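Hyaluronidase (Thermobaculum terrenum, PDB 5DIY) probably acts as a hexosaminidase of glycoside hydrolase family 84, removing O-linked N-acetylglucosamine. Local coordinates at residues L296-F307 / T357-F368. Residues are numbered along the deposited sequence; the frame is centred on the assembly and turned at random.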
ATOM      1  N   LEU C 296      15.955  -0.902  12.001  1.00 32.17           N
ATOM      2  CA  LEU C 296      15.836   0.293  12.851  1.00 32.51           C
ATOM      3  C   LEU C 296      16.526   0.209  14.220  1.00 32.16           C
ATOM      4  O   LEU C 296      16.726   1.238  14.849  1.00 30.76           O
ATOM      5  CB  LEU C 296      14.352   0.635  13.064  1.00 32.42           C
ATOM      6  CG  LEU C 296      13.464   0.720  11.822  1.00 32.33           C
ATOM      7  CD1 LEU C 296      12.031   1.041  12.222  1.00 32.73           C
ATOM      8  CD2 LEU C 296      13.985   1.758  10.838  1.00 33.00           C
ATOM      9  N   GLY C 297      16.867  -0.993  14.680  1.00 33.32           N
ATOM     10  CA  GLY C 297      17.561  -1.184  15.959  1.00 34.59           C
ATOM     11  C   GLY C 297      16.649  -1.741  17.039  1.00 35.11           C
ATOM     12  O   GLY C 297      15.503  -1.321  17.158  1.00 34.39           O
ATOM     13  N   GLU C 298      17.173  -2.693  17.815  1.00 38.35           N
ATOM     14  CA  GLU C 298      16.502  -3.278  18.992  1.00 39.93           C
ATOM     15  C   GLU C 298      15.827  -2.273  19.916  1.00 38.90           C
ATOM     16  O   GLU C 298      14.710  -2.502  20.378  1.00 37.92           O
ATOM     17  CB  GLU C 298      17.522  -4.027  19.851  1.00 42.77           C
ATOM     18  CG  GLU C 298      17.877  -5.413  19.363  1.00 45.15           C
ATOM     19  CD  GLU C 298      19.072  -5.978  20.100  1.00 46.29           C
ATOM     20  OE1 GLU C 298      19.185  -5.748  21.327  1.00 46.51           O
ATOM     21  OE2 GLU C 298      19.899  -6.651  19.448  1.00 49.46           O
ATOM     22  N   ASP C 299      16.529  -1.177  20.198  1.00 38.49           N
ATOM     23  CA  ASP C 299      16.064  -0.172  21.161  1.00 38.36           C
ATOM     24  C   ASP C 299      14.829   0.612  20.712  1.00 36.80           C
ATOM     25  O   ASP C 299      14.217   1.302  21.529  1.00 37.68           O
ATOM     26  CB  ASP C 299      17.193   0.818  21.500  1.00 39.10           C
ATOM     27  CG  ASP C 299      18.314   0.188  22.321  1.00 39.70           C
ATOM     28  OD1 ASP C 299      18.120  -0.896  22.915  1.00 39.13           O
ATOM     29  OD2 ASP C 299      19.404   0.802  22.380  1.00 41.85           O
ATOM     30  N   ASN C 300      14.482   0.531  19.429  1.00 35.49           N
ATOM     31  CA  ASN C 300      13.252   1.131  18.914  1.00 34.84           C
ATOM     32  C   ASN C 300      12.092   0.147  18.783  1.00 33.70           C
ATOM     33  O   ASN C 300      11.026   0.531  18.324  1.00 34.64           O
ATOM     34  CB  ASN C 300      13.524   1.780  17.557  1.00 35.03           C
ATOM     35  CG  ASN C 300      14.557   2.875  17.639  1.00 34.89           C
ATOM     36  OD1 ASN C 300      15.634   2.762  17.065  1.00 36.47           O
ATOM     37  ND2 ASN C 300      14.241   3.935  18.364  1.00 34.11           N
ATOM     38  N   LEU C 301      12.279  -1.099  19.214  1.00 33.82           N
ATOM     39  CA  LEU C 301      11.291  -2.150  18.984  1.00 33.93           C
ATOM     40  C   LEU C 301       9.956  -1.895  19.696  1.00 32.73           C
ATOM     41  O   LEU C 301       8.910  -1.878  19.042  1.00 32.16           O
ATOM     42  CB  LEU C 301      11.860  -3.515  19.376  1.00 34.56           C
ATOM     43  CG  LEU C 301      10.991  -4.756  19.149  1.00 36.28           C
ATOM     44  CD1 LEU C 301      10.438  -4.792  17.731  1.00 37.37           C
ATOM     45  CD2 LEU C 301      11.789  -6.016  19.459  1.00 36.47           C
ATOM     46  N   SER C 302       9.985  -1.684  21.013  1.00 31.73           N
ATOM     47  CA  SER C 302       8.737  -1.496  21.781  1.00 31.47           C
ATOM     48  C   SER C 302       8.026  -0.199  21.388  1.00 29.32           C
ATOM     49  O   SER C 302       6.797  -0.156  21.338  1.00 29.61           O
ATOM     50  CB  SER C 302       8.977  -1.568  23.299  1.00 32.78           C
ATOM     51  OG  SER C 302       9.798  -0.504  23.750  1.00 35.71           O
ATOM     52  N   ALA C 303       8.797   0.843  21.083  1.00 27.26           N
ATOM     53  CA  ALA C 303       8.239   2.081  20.538  1.00 26.83           C
ATOM     54  C   ALA C 303       7.598   1.893  19.153  1.00 27.27           C
ATOM     55  O   ALA C 303       6.553   2.486  18.856  1.00 25.41           O
ATOM     56  CB  ALA C 303       9.303   3.152  20.469  1.00 26.43           C
ATOM     57  N   MET C 304       8.226   1.081  18.306  1.00 27.37           N
ATOM     58  CA  MET C 304       7.653   0.778  16.990  1.00 28.18           C
ATOM     59  C   MET C 304       6.381  -0.051  17.131  1.00 28.06           C
ATOM     60  O   MET C 304       5.382   0.259  16.492  1.00 28.55           O
ATOM     61  CB  MET C 304       8.670   0.080  16.071  1.00 28.03           C
ATOM     62  CG  MET C 304       9.701   1.028  15.458  1.00 27.73           C
ATOM     63  SD  MET C 304       8.999   2.360  14.468  1.00 27.82           S
ATOM     64  CE  MET C 304       8.221   1.432  13.147  1.00 29.76           C
ATOM     65  N   GLU C 305       6.417  -1.082  17.973  1.00 29.48           N
ATOM     66  CA  GLU C 305       5.221  -1.866  18.304  1.00 30.56           C
ATOM     67  C   GLU C 305       4.049  -0.942  18.654  1.00 29.70           C
ATOM     68  O   GLU C 305       2.961  -1.063  18.086  1.00 28.94           O
ATOM     69  CB  GLU C 305       5.499  -2.823  19.473  1.00 32.61           C
ATOM     70  CG  GLU C 305       6.337  -4.050  19.123  1.00 34.39           C
ATOM     71  CD  GLU C 305       5.533  -5.203  18.526  1.00 37.22           C
ATOM     72  OE1 GLU C 305       4.365  -5.018  18.116  1.00 38.87           O
ATOM     73  OE2 GLU C 305       6.076  -6.325  18.461  1.00 38.30           O
ATOM     74  N   LYS C 306       4.292   0.005  19.558  1.00 28.12           N
ATOM     75  CA  LYS C 306       3.245   0.925  20.010  1.00 27.56           C
ATOM     76  C   LYS C 306       2.749   1.856  18.908  1.00 26.07           C
ATOM     77  O   LYS C 306       1.552   2.060  18.765  1.00 24.75           O
ATOM     78  CB  LYS C 306       3.733   1.772  21.194  1.00 27.64           C
ATOM     79  CG  LYS C 306       2.616   2.492  21.925  1.00 28.76           C
ATOM     80  CD  LYS C 306       1.816   1.496  22.754  1.00 30.10           C
ATOM     81  CE  LYS C 306       0.444   2.007  23.089  1.00 30.78           C
ATOM     82  NZ  LYS C 306      -0.389   0.907  23.644  1.00 30.89           N
ATOM     83  N   PHE C 307       3.683   2.432  18.158  1.00 25.07           N
ATOM     84  CA  PHE C 307       3.357   3.348  17.079  1.00 24.49           C
ATOM     85  C   PHE C 307       2.587   2.623  15.964  1.00 24.03           C
ATOM     86  O   PHE C 307       1.684   3.209  15.353  1.00 22.38           O
ATOM     87  CB  PHE C 307       4.644   3.988  16.540  1.00 24.20           C
ATOM     88  CG  PHE C 307       4.428   4.925  15.388  1.00 24.27           C
ATOM     89  CD1 PHE C 307       3.766   6.135  15.575  1.00 24.26           C
ATOM     90  CD2 PHE C 307       4.909   4.611  14.117  1.00 24.71           C
ATOM     91  CE1 PHE C 307       3.569   7.007  14.518  1.00 24.61           C
ATOM     92  CE2 PHE C 307       4.721   5.486  13.053  1.00 24.74           C
ATOM     93  CZ  PHE C 307       4.048   6.682  13.252  1.00 25.19           C
ATOM     94  N   THR C 357       6.673   6.819  23.269  1.00 27.24           N
ATOM     95  CA  THR C 357       6.822   6.285  21.923  1.00 26.71           C
ATOM     96  C   THR C 357       7.244   7.360  20.934  1.00 26.93           C
ATOM     97  O   THR C 357       8.204   7.166  20.193  1.00 27.20           O
ATOM     98  CB  THR C 357       5.510   5.632  21.448  1.00 26.12           C
ATOM     99  OG1 THR C 357       5.233   4.505  22.280  1.00 25.05           O
ATOM    100  CG2 THR C 357       5.602   5.178  19.992  1.00 26.81           C
ATOM    101  N   TYR C 358       6.531   8.482  20.924  1.00 27.28           N
ATOM    102  CA  TYR C 358       6.886   9.580  20.036  1.00 28.76           C
ATOM    103  C   TYR C 358       8.301  10.067  20.315  1.00 30.04           C
ATOM    104  O   TYR C 358       9.108  10.177  19.396  1.00 30.04           O
ATOM    105  CB  TYR C 358       5.917  10.757  20.156  1.00 28.83           C
ATOM    106  CG  TYR C 358       6.426  11.982  19.437  1.00 29.76           C
ATOM    107  CD1 TYR C 358       6.241  12.127  18.064  1.00 29.59           C
ATOM    108  CD2 TYR C 358       7.144  12.976  20.120  1.00 30.85           C
ATOM    109  CE1 TYR C 358       6.726  13.233  17.389  1.00 30.07           C
ATOM    110  CE2 TYR C 358       7.641  14.090  19.452  1.00 30.98           C
ATOM    111  CZ  TYR C 358       7.426  14.214  18.089  1.00 30.19           C
ATOM    112  OH  TYR C 358       7.897  15.307  17.421  1.00 29.90           O
ATOM    113  N   SER C 359       8.581  10.371  21.581  1.00 31.21           N
ATOM    114  CA  SER C 359       9.889  10.913  21.980  1.00 32.78           C
ATOM    115  C   SER C 359      11.049  10.021  21.540  1.00 33.21           C
ATOM    116  O   SER C 359      12.040  10.513  21.009  1.00 34.05           O
ATOM    117  CB  SER C 359       9.930  11.158  23.495  1.00 32.40           C
ATOM    118  OG  SER C 359       9.111  12.268  23.838  1.00 32.15           O
ATOM    119  N   ARG C 360      10.901   8.716  21.759  1.00 35.11           N
ATOM    120  CA  ARG C 360      11.873   7.704  21.329  1.00 37.45           C
ATOM    121  C   ARG C 360      12.138   7.757  19.819  1.00 36.92           C
ATOM    122  O   ARG C 360      13.289   7.893  19.386  1.00 34.80           O
ATOM    123  CB  ARG C 360      11.363   6.311  21.735  1.00 40.28           C
ATOM    124  CG  ARG C 360      12.137   5.111  21.194  1.00 42.15           C
ATOM    125  CD  ARG C 360      13.538   4.993  21.753  1.00 43.31           C
ATOM    126  NE  ARG C 360      13.543   4.703  23.190  1.00 46.10           N
ATOM    127  CZ  ARG C 360      14.604   4.290  23.889  1.00 47.18           C
ATOM    128  NH1 ARG C 360      15.786   4.077  23.306  1.00 46.94           N
ATOM    129  NH2 ARG C 360      14.478   4.076  25.196  1.00 48.50           N
ATOM    130  N   LEU C 361      11.069   7.665  19.033  1.00 36.74           N
ATOM    131  CA  LEU C 361      11.185   7.598  17.569  1.00 36.59           C
ATOM    132  C   LEU C 361      11.626   8.940  16.972  1.00 37.96           C
ATOM    133  O   LEU C 361      12.365   8.956  15.986  1.00 38.62           O
ATOM    134  CB  LEU C 361       9.873   7.123  16.925  1.00 34.42           C
ATOM    135  CG  LEU C 361       9.324   5.764  17.396  1.00 34.12           C
ATOM    136  CD1 LEU C 361       7.952   5.512  16.785  1.00 33.36           C
ATOM    137  CD2 LEU C 361      10.269   4.606  17.106  1.00 33.42           C
ATOM    138  N   SER C 362      11.184  10.047  17.577  1.00 38.91           N
ATOM    139  CA  SER C 362      11.621  11.405  17.186  1.00 40.99           C
ATOM    140  C   SER C 362      13.132  11.631  17.331  1.00 41.85           C
ATOM    141  O   SER C 362      13.701  12.467  16.636  1.00 42.54           O
ATOM    142  CB  SER C 362      10.892  12.477  18.013  1.00 41.22           C
ATOM    143  OG  SER C 362      11.403  12.541  19.344  1.00 40.75           O
ATOM    144  N   THR C 363      13.752  10.904  18.259  1.00 43.57           N
ATOM    145  CA  THR C 363      15.199  10.959  18.497  1.00 44.41           C
ATOM    146  C   THR C 363      16.046  10.332  17.365  1.00 44.28           C
ATOM    147  O   THR C 363      17.219  10.676  17.211  1.00 42.08           O
ATOM    148  CB  THR C 363      15.524  10.299  19.867  1.00 45.19           C
ATOM    149  OG1 THR C 363      14.819  10.994  20.907  1.00 45.35           O
ATOM    150  CG2 THR C 363      16.992  10.336  20.182  1.00 46.49           C
ATOM    151  N   GLN C 364      15.455   9.432  16.577  1.00 45.31           N
ATOM    152  CA  GLN C 364      16.177   8.713  15.517  1.00 46.01           C
ATOM    153  C   GLN C 364      16.246   9.542  14.224  1.00 47.26           C
ATOM    154  O   GLN C 364      15.242  10.114  13.798  1.00 48.92           O
ATOM    155  CB  GLN C 364      15.504   7.364  15.247  1.00 46.19           C
ATOM    156  CG  GLN C 364      15.369   6.452  16.460  1.00 46.59           C
ATOM    157  CD  GLN C 364      16.704   6.073  17.068  1.00 47.07           C
ATOM    158  OE1 GLN C 364      17.498   5.361  16.456  1.00 45.70           O
ATOM    159  NE2 GLN C 364      16.958   6.547  18.282  1.00 49.03           N
ATOM    160  N   ASP C 365      17.427   9.575  13.604  1.00 48.74           N
ATOM    161  CA  ASP C 365      17.750  10.506  12.501  1.00 50.75           C
ATOM    162  C   ASP C 365      17.733   9.921  11.092  1.00 46.65           C
ATOM    163  O   ASP C 365      17.801  10.672  10.114  1.00 47.35           O
ATOM    164  CB  ASP C 365      19.139  11.091  12.733  1.00 55.79           C
ATOM    165  CG  ASP C 365      19.205  11.897  13.990  1.00 61.33           C
ATOM    166  OD1 ASP C 365      18.582  12.978  14.001  1.00 66.00           O
ATOM    167  OD2 ASP C 365      19.860  11.456  14.962  1.00 65.54           O
ATOM    168  N   SER C 366      17.648   8.596  10.996  1.00 42.55           N
ATOM    169  CA  SER C 366      17.748   7.875   9.728  1.00 39.14           C
ATOM    170  C   SER C 366      16.684   8.272   8.704  1.00 37.06           C
ATOM    171  O   SER C 366      15.698   8.943   9.022  1.00 37.50           O
ATOM    172  CB  SER C 366      17.652   6.369   9.990  1.00 38.71           C
ATOM    173  OG  SER C 366      16.369   6.035  10.484  1.00 38.32           O
ATOM    174  N   LYS C 367      16.895   7.832   7.470  1.00 34.95           N
ATOM    175  CA  LYS C 367      15.971   8.112   6.377  1.00 34.38           C
ATOM    176  C   LYS C 367      14.551   7.572   6.614  1.00 31.29           C
ATOM    177  O   LYS C 367      13.579   8.221   6.239  1.00 29.59           O
ATOM    178  CB  LYS C 367      16.517   7.549   5.066  1.00 34.71           C
ATOM    179  CG  LYS C 367      15.655   7.912   3.879  1.00 35.73           C
ATOM    180  CD  LYS C 367      16.317   7.550   2.570  1.00 37.48           C
ATOM    181  CE  LYS C 367      15.536   8.165   1.433  1.00 37.73           C
ATOM    182  NZ  LYS C 367      15.711   7.378   0.201  1.00 38.53           N
ATOM    183  N   PHE C 368      14.445   6.383   7.201  1.00 30.46           N
ATOM    184  CA  PHE C 368      13.142   5.815   7.572  1.00 30.89           C
ATOM    185  C   PHE C 368      12.313   6.847   8.350  1.00 30.70           C
ATOM    186  O   PHE C 368      11.174   7.158   7.968  1.00 30.72           O
ATOM    187  CB  PHE C 368      13.324   4.524   8.391  1.00 31.02           C
ATOM    188  CG  PHE C 368      12.030   3.920   8.887  1.00 30.52           C
ATOM    189  CD1 PHE C 368      11.486   4.307  10.118  1.00 29.99           C
ATOM    190  CD2 PHE C 368      11.364   2.958   8.136  1.00 30.01           C
ATOM    191  CE1 PHE C 368      10.295   3.758  10.576  1.00 30.41           C
ATOM    192  CE2 PHE C 368      10.174   2.400   8.591  1.00 30.50           C
ATOM    193  CZ  PHE C 368       9.634   2.801   9.812  1.00 30.44           C
TER
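Over one face of the Phe368 ring lie both methyls of Leu296. CD2 stands 3.8 Å from the ring centroid in a CH-pi contact, 25° off the normal; CD1 is nearest CE1 (3.6 Å). Met304 CE meets the same ring obliquely at CZ, 3.9 Å away. The Arg360 guanidinium likewise presents one face to the backbone oxygen of Asp299, while its CG packs on Ala303 CB. The amides of Asn300 and Gln364 lie against each other with their planes 59° apart. With an alanine in place of Gln364, Asn300 would probably lose the neighbour packed beside its amide and be freer to turn. Leu361 forks: CD2 touches Met304 SD (3.7 Å) and Ala303 CB, and CD1 touches Phe307 CB. Thr357 CG2 lies opposite its own backbone nitrogen, which turns it to Ala303 and Phe307, whereas OG1 hydrogen-bonds back to Ser353 O. The axes of 301-307 and 357-362 cross at -121°, with a closest approach of 9.1 Å; helices 340-362 and 367-371 thus pack against the end of helix 284-296 and against helix 301-308, beside the TIM barrel. Such chemistry, with Leu296, Met304, Leu361 and Phe368 forming an apolar centre, implies cohesion chiefly by shape and hydrophobic burial.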